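Local coordinates for protein methyltransferase (Pectobacterium atrosepticum SCRI1043, PDB 2P7I) that probably transfers a methyl group from S-adenosylmethionine to a substrate not yet identified, as a member of the Rossmann-like class of methyltransferases, at residues Ser78-Gln81 with Gly82-Asp86; Asn145-Ser148 with Arg149-Val153; Asp210-Gln214 with Thr215-Ser219. One frame throughout, in Å; residues are numbered along the deposited sequence. Where two conformers were deposited one is given.

Interaction 1: Ser78-Gln81 with Gly82-Asp86; sequences SHAQ and GRLKD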
ATOM      1  N   SER B  78     -40.627  13.504   0.621  1.00 40.36           N
ATOM      2  CA  SER B  78     -41.822  13.474  -0.210  1.00 41.04           C
ATOM      3  C   SER B  78     -41.535  12.921  -1.614  1.00 40.08           C
ATOM      4  O   SER B  78     -42.291  12.104  -2.152  1.00 38.14           O
ATOM      5  CB  SER B  78     -42.380  14.886  -0.319  1.00 39.17           C
ATOM      6  OG  SER B  78     -43.589  14.883  -1.047  1.00 48.26           O
ATOM      7  N   HIS B  79     -40.434  13.371  -2.204  1.00 40.73           N
ATOM      8  CA  HIS B  79     -39.988  12.852  -3.495  1.00 42.04           C
ATOM      9  C   HIS B  79     -39.791  11.337  -3.445  1.00 42.60           C
ATOM     10  O   HIS B  79     -40.289  10.612  -4.311  1.00 41.67           O
ATOM     11  CB  HIS B  79     -38.698  13.554  -3.911  1.00 42.22           C
ATOM     12  CG  HIS B  79     -38.132  13.077  -5.210  1.00 50.88           C
ATOM     13  ND1 HIS B  79     -38.288  13.772  -6.389  1.00 55.18           N
ATOM     14  CD2 HIS B  79     -37.389  11.985  -5.509  1.00 56.72           C
ATOM     15  CE1 HIS B  79     -37.670  13.122  -7.362  1.00 58.34           C
ATOM     16  NE2 HIS B  79     -37.117  12.036  -6.854  1.00 59.11           N
ATOM     17  N   ALA B  80     -39.066  10.862  -2.428  1.00 42.70           N
ATOM     18  CA  ALA B  80     -38.886   9.421  -2.210  1.00 42.52           C
ATOM     19  C   ALA B  80     -40.234   8.719  -2.214  1.00 44.54           C
ATOM     20  O   ALA B  80     -40.440   7.745  -2.939  1.00 43.91           O
ATOM     21  CB  ALA B  80     -38.181   9.160  -0.876  1.00 39.38           C
ATOM     22  N   GLN B  81     -41.139   9.241  -1.389  1.00 46.65           N
ATOM     23  CA  GLN B  81     -42.469   8.668  -1.182  1.00 49.58           C
ATOM     24  C   GLN B  81     -43.206   8.474  -2.505  1.00 49.56           C
ATOM     25  O   GLN B  81     -43.822   7.427  -2.746  1.00 48.47           O
ATOM     26  CB  GLN B  81     -43.278   9.589  -0.270  1.00 49.92           C
ATOM     27  CG  GLN B  81     -44.035   8.880   0.816  1.00 58.66           C
ATOM     28  CD  GLN B  81     -44.585   9.854   1.833  1.00 66.75           C
ATOM     29  OE1 GLN B  81     -45.255  10.823   1.474  1.00 73.09           O
ATOM     30  NE2 GLN B  81     -44.293   9.614   3.106  1.00 70.66           N
ATOM     31  N   GLY B  82     -43.126   9.489  -3.357  1.00 50.29           N
ATOM     32  CA  GLY B  82     -43.732   9.427  -4.668  1.00 53.01           C
ATOM     33  C   GLY B  82     -43.113   8.351  -5.532  1.00 55.45           C
ATOM     34  O   GLY B  82     -43.820   7.552  -6.142  1.00 57.16           O
ATOM     35  N   ARG B  83     -41.790   8.318  -5.562  1.00 56.48           N
ATOM     36  CA  ARG B  83     -41.062   7.455  -6.481  1.00 57.70           C
ATOM     37  C   ARG B  83     -40.933   5.970  -6.071  1.00 57.06           C
ATOM     38  O   ARG B  83     -40.983   5.097  -6.932  1.00 59.64           O
ATOM     39  CB  ARG B  83     -39.675   8.043  -6.720  1.00 58.92           C
ATOM     40  CG  ARG B  83     -38.815   7.183  -7.604  1.00 65.40           C
ATOM     41  CD  ARG B  83     -37.753   7.991  -8.286  1.00 73.19           C
ATOM     42  NE  ARG B  83     -36.823   8.591  -7.330  1.00 75.87           N
ATOM     43  CZ  ARG B  83     -35.833   7.944  -6.716  1.00 73.64           C
ATOM     44  NH1 ARG B  83     -35.624   6.641  -6.917  1.00 70.02           N
ATOM     45  NH2 ARG B  83     -35.046   8.614  -5.886  1.00 72.37           N
ATOM     46  N   LEU B  84     -40.757   5.676  -4.785  1.00 54.54           N
ATOM     47  CA  LEU B  84     -40.453   4.301  -4.356  1.00 52.26           C
ATOM     48  C   LEU B  84     -41.687   3.421  -4.241  1.00 51.75           C
ATOM     49  O   LEU B  84     -42.801   3.913  -4.106  1.00 51.39           O
ATOM     50  CB  LEU B  84     -39.722   4.293  -3.014  1.00 50.12           C
ATOM     51  CG  LEU B  84     -38.451   5.129  -2.922  1.00 48.32           C
ATOM     52  CD1 LEU B  84     -38.003   5.169  -1.473  1.00 38.80           C
ATOM     53  CD2 LEU B  84     -37.349   4.600  -3.827  1.00 44.35           C
ATOM     54  N   LYS B  85     -41.458   2.111  -4.269  1.00 52.41           N
ATOM     55  CA  LYS B  85     -42.517   1.115  -4.143  1.00 51.96           C
ATOM     56  C   LYS B  85     -42.930   0.978  -2.686  1.00 52.25           C
ATOM     57  O   LYS B  85     -42.324   1.589  -1.813  1.00 50.51           O
ATOM     58  CB  LYS B  85     -42.042  -0.236  -4.689  1.00 52.97           C
ATOM     59  CG  LYS B  85     -41.799  -0.250  -6.201  1.00 55.22           C
ATOM     60  N   ASP B  86     -43.972   0.180  -2.432  1.00 52.98           N
ATOM     61  CA  ASP B  86     -44.500  -0.008  -1.081  1.00 53.10           C
ATOM     62  C   ASP B  86     -43.490  -0.749  -0.203  1.00 53.75           C
ATOM     63  O   ASP B  86     -42.517  -1.328  -0.710  1.00 52.42           O
ATOM     64  CB  ASP B  86     -45.837  -0.763  -1.119  1.00 54.25           C
TER

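Interaction 2: Asn145-Ser148 with Arg149-Val153; sequences NAVS and RQIAV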
ATOM      1  N   ASN B 145      -8.063   9.398   1.821  1.00 25.40           N
ATOM      2  CA  ASN B 145      -6.869   8.880   1.222  1.00 26.66           C
ATOM      3  C   ASN B 145      -7.115   8.259  -0.150  1.00 26.43           C
ATOM      4  O   ASN B 145      -6.258   7.606  -0.671  1.00 26.50           O
ATOM      5  CB  ASN B 145      -6.196   7.878   2.127  1.00 26.42           C
ATOM      6  CG  ASN B 145      -5.812   8.473   3.437  1.00 30.12           C
ATOM      7  OD1 ASN B 145      -5.752   9.690   3.569  1.00 25.99           O
ATOM      8  ND2 ASN B 145      -5.536   7.619   4.423  1.00 25.61           N
ATOM      9  N   ALA B 146      -8.288   8.467  -0.731  1.00 25.99           N
ATOM     10  CA  ALA B 146      -8.537   8.004  -2.077  1.00 26.94           C
ATOM     11  C   ALA B 146      -7.471   8.527  -3.021  1.00 28.81           C
ATOM     12  O   ALA B 146      -7.026   9.678  -2.889  1.00 25.78           O
ATOM     13  CB  ALA B 146      -9.907   8.525  -2.554  1.00 22.12           C
ATOM     14  N   VAL B 147      -7.095   7.714  -4.005  1.00 27.13           N
ATOM     15  CA  VAL B 147      -6.045   8.096  -4.936  1.00 25.79           C
ATOM     16  C   VAL B 147      -6.303   9.418  -5.609  1.00 29.86           C
ATOM     17  O   VAL B 147      -5.441  10.288  -5.589  1.00 30.93           O
ATOM     18  CB  VAL B 147      -5.726   7.007  -5.970  1.00 27.77           C
ATOM     19  CG1 VAL B 147      -4.768   7.548  -7.089  1.00 26.29           C
ATOM     20  CG2 VAL B 147      -5.089   5.865  -5.288  1.00 30.52           C
ATOM     21  N   SER B 148      -7.483   9.567  -6.174  1.00 24.38           N
ATOM     22  CA  SER B 148      -7.864  10.807  -6.834  1.00 26.07           C
ATOM     23  C   SER B 148      -7.686  12.014  -5.921  1.00 25.81           C
ATOM     24  O   SER B 148      -7.178  13.061  -6.355  1.00 27.20           O
ATOM     25  CB  SER B 148      -9.303  10.698  -7.325  1.00 31.13           C
ATOM     26  OG  SER B 148     -10.163  10.398  -6.246  1.00 31.70           O
ATOM     27  N   ARG B 149      -8.097  11.888  -4.668  1.00 26.23           N
ATOM     28  CA  ARG B 149      -7.997  12.971  -3.706  1.00 25.87           C
ATOM     29  C   ARG B 149      -6.548  13.279  -3.351  1.00 24.22           C
ATOM     30  O   ARG B 149      -6.155  14.442  -3.261  1.00 25.89           O
ATOM     31  CB  ARG B 149      -8.779  12.659  -2.446  1.00 25.88           C
ATOM     32  CG  ARG B 149      -9.020  13.911  -1.620  1.00 27.05           C
ATOM     33  CD  ARG B 149      -9.803  13.612  -0.389  1.00 29.06           C
ATOM     34  NE  ARG B 149      -9.941  14.800   0.452  1.00 24.86           N
ATOM     35  CZ  ARG B 149     -10.874  15.722   0.275  1.00 27.99           C
ATOM     36  NH1 ARG B 149     -11.749  15.603  -0.690  1.00 28.90           N
ATOM     37  NH2 ARG B 149     -10.946  16.741   1.099  1.00 28.78           N
ATOM     38  N   GLN B 150      -5.740  12.231  -3.201  1.00 26.38           N
ATOM     39  CA  GLN B 150      -4.327  12.408  -2.948  1.00 23.86           C
ATOM     40  C   GLN B 150      -3.624  13.145  -4.097  1.00 24.39           C
ATOM     41  O   GLN B 150      -2.759  13.975  -3.868  1.00 26.05           O
ATOM     42  CB  GLN B 150      -3.649  11.035  -2.696  1.00 23.28           C
ATOM     43  CG  GLN B 150      -4.125  10.394  -1.365  1.00 26.26           C
ATOM     44  CD  GLN B 150      -3.115   9.436  -0.775  1.00 28.66           C
ATOM     45  OE1 GLN B 150      -1.982   9.826  -0.492  1.00 28.54           O
ATOM     46  NE2 GLN B 150      -3.544   8.191  -0.513  1.00 25.24           N
ATOM     47  N   ILE B 151      -3.997  12.822  -5.324  1.00 24.41           N
ATOM     48  CA  ILE B 151      -3.487  13.536  -6.493  1.00 24.92           C
ATOM     49  C   ILE B 151      -3.868  15.021  -6.412  1.00 24.88           C
ATOM     50  O   ILE B 151      -3.020  15.889  -6.676  1.00 25.63           O
ATOM     51  CB  ILE B 151      -3.966  12.892  -7.808  1.00 26.44           C
ATOM     52  CG1 ILE B 151      -3.338  11.500  -7.908  1.00 24.45           C
ATOM     53  CG2 ILE B 151      -3.587  13.754  -8.991  1.00 25.75           C
ATOM     54  CD1 ILE B 151      -3.885  10.662  -9.037  1.00 30.55           C
ATOM     55  N   ALA B 152      -5.097  15.313  -6.003  1.00 23.08           N
ATOM     56  CA  ALA B 152      -5.534  16.712  -5.923  1.00 25.76           C
ATOM     57  C   ALA B 152      -4.773  17.464  -4.831  1.00 25.21           C
ATOM     58  O   ALA B 152      -4.500  18.663  -4.974  1.00 26.82           O
ATOM     59  CB  ALA B 152      -7.062  16.798  -5.707  1.00 21.81           C
ATOM     60  N   VAL B 153      -4.424  16.759  -3.765  1.00 27.07           N
ATOM     61  CA  VAL B 153      -3.573  17.293  -2.702  1.00 25.16           C
ATOM     62  C   VAL B 153      -2.155  17.602  -3.270  1.00 25.85           C
ATOM     63  O   VAL B 153      -1.597  18.685  -3.055  1.00 25.49           O
ATOM     64  CB  VAL B 153      -3.534  16.354  -1.473  1.00 27.15           C
ATOM     65  CG1 VAL B 153      -2.387  16.696  -0.544  1.00 24.30           C
ATOM     66  CG2 VAL B 153      -4.850  16.361  -0.735  1.00 26.13           C
TER

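Interaction 3: Asp210-Gln214 with Thr215-Ser219; sequences DQILQ and TDILS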
ATOM      1  N   ASP B 210     -17.299  11.900 -14.932  1.00 47.58           N
ATOM      2  CA  ASP B 210     -18.541  12.266 -15.575  1.00 49.65           C
ATOM      3  C   ASP B 210     -18.317  12.571 -17.047  1.00 48.66           C
ATOM      4  O   ASP B 210     -19.181  12.284 -17.869  1.00 50.87           O
ATOM      5  CB  ASP B 210     -19.200  13.435 -14.849  1.00 50.11           C
ATOM      6  CG  ASP B 210     -19.581  13.088 -13.400  1.00 57.57           C
ATOM      7  OD1 ASP B 210     -19.759  11.887 -13.060  1.00 54.21           O
ATOM      8  OD2 ASP B 210     -19.698  14.034 -12.593  1.00 69.12           O
ATOM      9  N   GLN B 211     -17.151  13.114 -17.385  1.00 46.24           N
ATOM     10  CA  GLN B 211     -16.786  13.303 -18.779  1.00 46.16           C
ATOM     11  C   GLN B 211     -16.415  11.987 -19.439  1.00 44.99           C
ATOM     12  O   GLN B 211     -16.906  11.677 -20.501  1.00 45.46           O
ATOM     13  CB  GLN B 211     -15.629  14.286 -18.918  1.00 47.01           C
ATOM     14  CG  GLN B 211     -15.917  15.702 -18.410  1.00 43.31           C
ATOM     15  CD  GLN B 211     -14.647  16.537 -18.319  1.00 48.70           C
ATOM     16  OE1 GLN B 211     -14.100  16.949 -19.338  1.00 49.54           O
ATOM     17  NE2 GLN B 211     -14.151  16.755 -17.096  1.00 48.59           N
ATOM     18  N   ILE B 212     -15.568  11.190 -18.804  1.00 44.02           N
ATOM     19  CA  ILE B 212     -15.060   9.983 -19.445  0.70 43.44           C
ATOM     20  C   ILE B 212     -16.177   8.949 -19.629  1.00 45.49           C
ATOM     21  O   ILE B 212     -16.136   8.141 -20.558  1.00 45.40           O
ATOM     22  CB  ILE B 212     -13.881   9.376 -18.642  0.70 43.51           C
ATOM     23  CG1 ILE B 212     -13.006   8.515 -19.553  0.70 40.41           C
ATOM     24  CG2 ILE B 212     -14.406   8.600 -17.451  0.70 44.08           C
ATOM     25  CD1 ILE B 212     -11.723   8.028 -18.889  0.70 44.27           C
ATOM     26  N   LEU B 213     -17.176   8.983 -18.750  1.00 47.18           N
ATOM     27  CA  LEU B 213     -18.264   8.013 -18.802  1.00 49.91           C
ATOM     28  C   LEU B 213     -19.184   8.259 -20.005  1.00 51.69           C
ATOM     29  O   LEU B 213     -19.890   7.354 -20.433  1.00 49.30           O
ATOM     30  CB  LEU B 213     -19.067   7.993 -17.487  1.00 49.21           C
ATOM     31  CG  LEU B 213     -18.374   7.312 -16.303  1.00 50.82           C
ATOM     32  CD1 LEU B 213     -19.178   7.463 -15.012  1.00 41.25           C
ATOM     33  CD2 LEU B 213     -18.122   5.877 -16.612  1.00 46.59           C
ATOM     34  N   GLN B 214     -19.147   9.464 -20.565  1.00 54.26           N
ATOM     35  CA  GLN B 214     -19.863   9.750 -21.808  1.00 56.67           C
ATOM     36  C   GLN B 214     -19.158   9.176 -23.029  1.00 56.81           C
ATOM     37  O   GLN B 214     -19.706   9.218 -24.117  1.00 58.69           O
ATOM     38  CB  GLN B 214     -20.035  11.248 -21.997  1.00 56.61           C
ATOM     39  CG  GLN B 214     -20.864  11.912 -20.929  1.00 63.32           C
ATOM     40  CD  GLN B 214     -20.894  13.420 -21.095  1.00 73.09           C
ATOM     41  OE1 GLN B 214     -20.557  14.170 -20.173  1.00 84.13           O
ATOM     42  NE2 GLN B 214     -21.284  13.875 -22.284  1.00 80.66           N
ATOM     43  N   THR B 215     -17.953   8.646 -22.858  1.00 55.52           N
ATOM     44  CA  THR B 215     -17.201   8.056 -23.957  1.00 54.30           C
ATOM     45  C   THR B 215     -17.209   6.533 -23.829  1.00 54.06           C
ATOM     46  O   THR B 215     -17.757   5.991 -22.874  1.00 53.45           O
ATOM     47  CB  THR B 215     -15.755   8.570 -23.948  1.00 55.03           C
ATOM     48  OG1 THR B 215     -15.003   7.898 -22.931  1.00 54.71           O
ATOM     49  CG2 THR B 215     -15.723  10.059 -23.671  1.00 53.75           C
ATOM     50  N   ASP B 216     -16.596   5.846 -24.784  1.00 53.74           N
ATOM     51  CA  ASP B 216     -16.429   4.395 -24.714  1.00 53.36           C
ATOM     52  C   ASP B 216     -15.007   4.025 -24.256  1.00 53.43           C
ATOM     53  O   ASP B 216     -14.568   2.892 -24.444  1.00 53.64           O
ATOM     54  CB  ASP B 216     -16.730   3.769 -26.083  1.00 54.32           C
ATOM     55  N   ILE B 217     -14.294   4.977 -23.652  1.00 51.82           N
ATOM     56  CA  ILE B 217     -12.899   4.771 -23.269  1.00 51.48           C
ATOM     57  C   ILE B 217     -12.786   3.718 -22.156  1.00 48.61           C
ATOM     58  O   ILE B 217     -11.877   2.893 -22.174  1.00 48.53           O
ATOM     59  CB  ILE B 217     -12.209   6.098 -22.826  1.00 51.63           C
ATOM     60  CG1 ILE B 217     -12.093   7.068 -24.012  1.00 53.82           C
ATOM     61  CG2 ILE B 217     -10.822   5.818 -22.284  1.00 45.26           C
ATOM     62  CD1 ILE B 217     -11.566   8.450 -23.642  1.00 53.11           C
ATOM     63  N   LEU B 218     -13.713   3.749 -21.205  1.00 47.66           N
ATOM     64  CA  LEU B 218     -13.703   2.797 -20.081  1.00 48.60           C
ATOM     65  C   LEU B 218     -14.913   1.884 -20.158  1.00 47.08           C
ATOM     66  O   LEU B 218     -16.022   2.354 -20.373  1.00 49.78           O
ATOM     67  CB  LEU B 218     -13.715   3.534 -18.727  1.00 48.05           C
ATOM     68  CG  LEU B 218     -12.595   4.538 -18.460  1.00 49.84           C
ATOM     69  CD1 LEU B 218     -12.792   5.142 -17.099  1.00 52.31           C
ATOM     70  CD2 LEU B 218     -11.204   3.903 -18.592  1.00 45.90           C
ATOM     71  N   SER B 219     -14.707   0.591 -19.954  1.00 42.75           N
ATOM     72  CA  SER B 219     -15.788  -0.375 -20.032  1.00 40.04           C
ATOM     73  C   SER B 219     -16.344  -0.717 -18.674  1.00 38.03           C
ATOM     74  O   SER B 219     -15.773  -0.346 -17.619  1.00 33.82           O
ATOM     75  CB  SER B 219     -15.287  -1.653 -20.663  1.00 40.84           C
ATOM     76  OG  SER B 219     -14.372  -2.257 -19.785  1.00 36.97           O
TER
HETATM   77  O   HOH W   1     -15.986   5.409 -20.489  1.00 46.45           O

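Interaction 1: Ser78-Gln81 with Gly82-Asp86
His79 and Arg83 meet one turn apart in a local i/i+4 contact on the last turn of helix 74-83, the helix of the beta-alpha-beta unit that leads from strand 67-71 to strand 88-92 in the Rossmann-like methyltransferase fold. The i/i+4 spacing puts both on one flank, and CG anti to the backbone N (chi1 179° for His79) sends each chain along it. Arg83 then bends at chi3 and turns its NE toward the imidazole. The bond from Arg83 NE to His79 NE2 is straight but long, 3.5 Å, and therefore weak. NE2 lies at the edge of the guanidinium and in its plane, while the ring plane is turned 61° from it. The stronger partner of Arg83 is Asp55, which forms a salt bridge with NH2. Beneath these side chains the helix closes with regular bonds, Arg83 N to His79 O at 3.0 Å and Leu84 N to Ala80 O at 2.8 Å. Leu84 is the first residue to leave helical geometry, yet its CD1 still reaches back to Ala80 CB at 4.0 Å. Both residues also pack on Tyr90 of strand 88-92. If the weak bond holds, NE2 would serve as the acceptor, and the nearby guanidinium would probably disfavour protonation of His79.

Interaction 2: Asn145-Ser148 with Arg149-Val153
The first turn of helix 147-154 is tied to the residues that lead into it, with Gln150 reaching back past the helix start to the backbone of Asn145. Gln150 NE2 donates to Asn145 O at 2.8 Å, and the acceptor lies close to the plane of the side-chain amide. The approach to the carbonyl is bent, with a C=O...N angle of 124° and the donor tilted 30° from the carbonyl plane. CG of Gln150 stands beside its own backbone N (chi1 -68°), and the chain runs extended from there, carrying the amide back along the helix start. The same NE2 has a weak bond to Tyr233 OH of the second subunit. Ala146 occupies the N-cap position. Its side chain has no polar atom to offer, but its carbonyl opens the helical series by accepting from Gln150 N at 2.9 Å. Val147 O then takes Ile151 N at 2.9 Å and Ser148 O takes Ala152 N at 3.1 Å. On the apolar flank, Val147 CG1 touches Ile151 CD1 at 3.8 Å, the two branched chains meeting at a slant one turn apart. This flank faces the second subunit, where Phe201 packs on Val147 and Tyr222 on Ile151. Arg149 extends from CG to NE away from the turn, forming a salt bridge with Glu168 and donating from NE to Asn161 O. Asn145 also engages the loop at Asn161, its OD1 accepting from Asn161 ND2 while its own ND2 donates to Asp235 OD1.

Interaction 3: Asp210-Gln214 with Thr215-Ser219
A type I beta turn from Ile212 to Thr215 carries the chain from helix 206-212 into the loop before helix 220-230, and Thr215 N closes it on Ile212 O at 3.0 Å. An ST turn follows directly, in which Thr215 OG1 accepts from Ile217 N at 3.1 Å with an angle of 162° at the hydrogen. The same hydroxyl donates to Ile212 O at 2.6 Å, so it links the beta turn to the next bend. A chi1 of 77° sets OG1 between the backbone N and the carbonyl carbon of Thr215, within reach of both partners. The two protein donors approach Ile212 O differently: OG1 lies in the carbonyl plane on a lone pair, whereas Thr215 N sits 60° out of that plane. A water lies 2.7 Å from Ile212 O and also close to Thr215 O; it accepts from Leu218 N, bridging the turn to the far part of the loop. Beside these bonds, Ile212 extends over the hydrophobic side chains of the loop. It was modelled in two conformers, and the side-chain contacts given here belong to one of them. In that conformer its CG1 meets Ile217 CB at 4.1 Å, and its side chain crosses that of Leu218 at about a right angle, the two CD1 atoms of Ile212 and Leu218 touching at 3.6 Å. The second subunit packs against this side, its Ile212 on Ile212 and its Gln211 on Ile217. At the far end of the loop Ser219 takes the N-cap of the next helix, its OG bonded to Tyr222 N.

How the interactions relate
All three interactions are local, but each holds a different element: interaction 1 the end of helix 74-83, interaction 2 the start of helix 147-154, and interaction 3 the passage out of helix 206-212. Interaction 1 is a surface contact on the parallel Rossmann-like half, marked by a weak histidine-arginine bond. Interaction 2 is buried and uses an amide to bind backbone at a helix start, whereas interaction 3, partly buried, relies on a threonine hydroxyl and a water. Both of these touch the second subunit, with about 11 Å between their nearest atoms. Interactions 1 and 2 lie on opposite sides of the chain's centre, their own centres 36 Å apart.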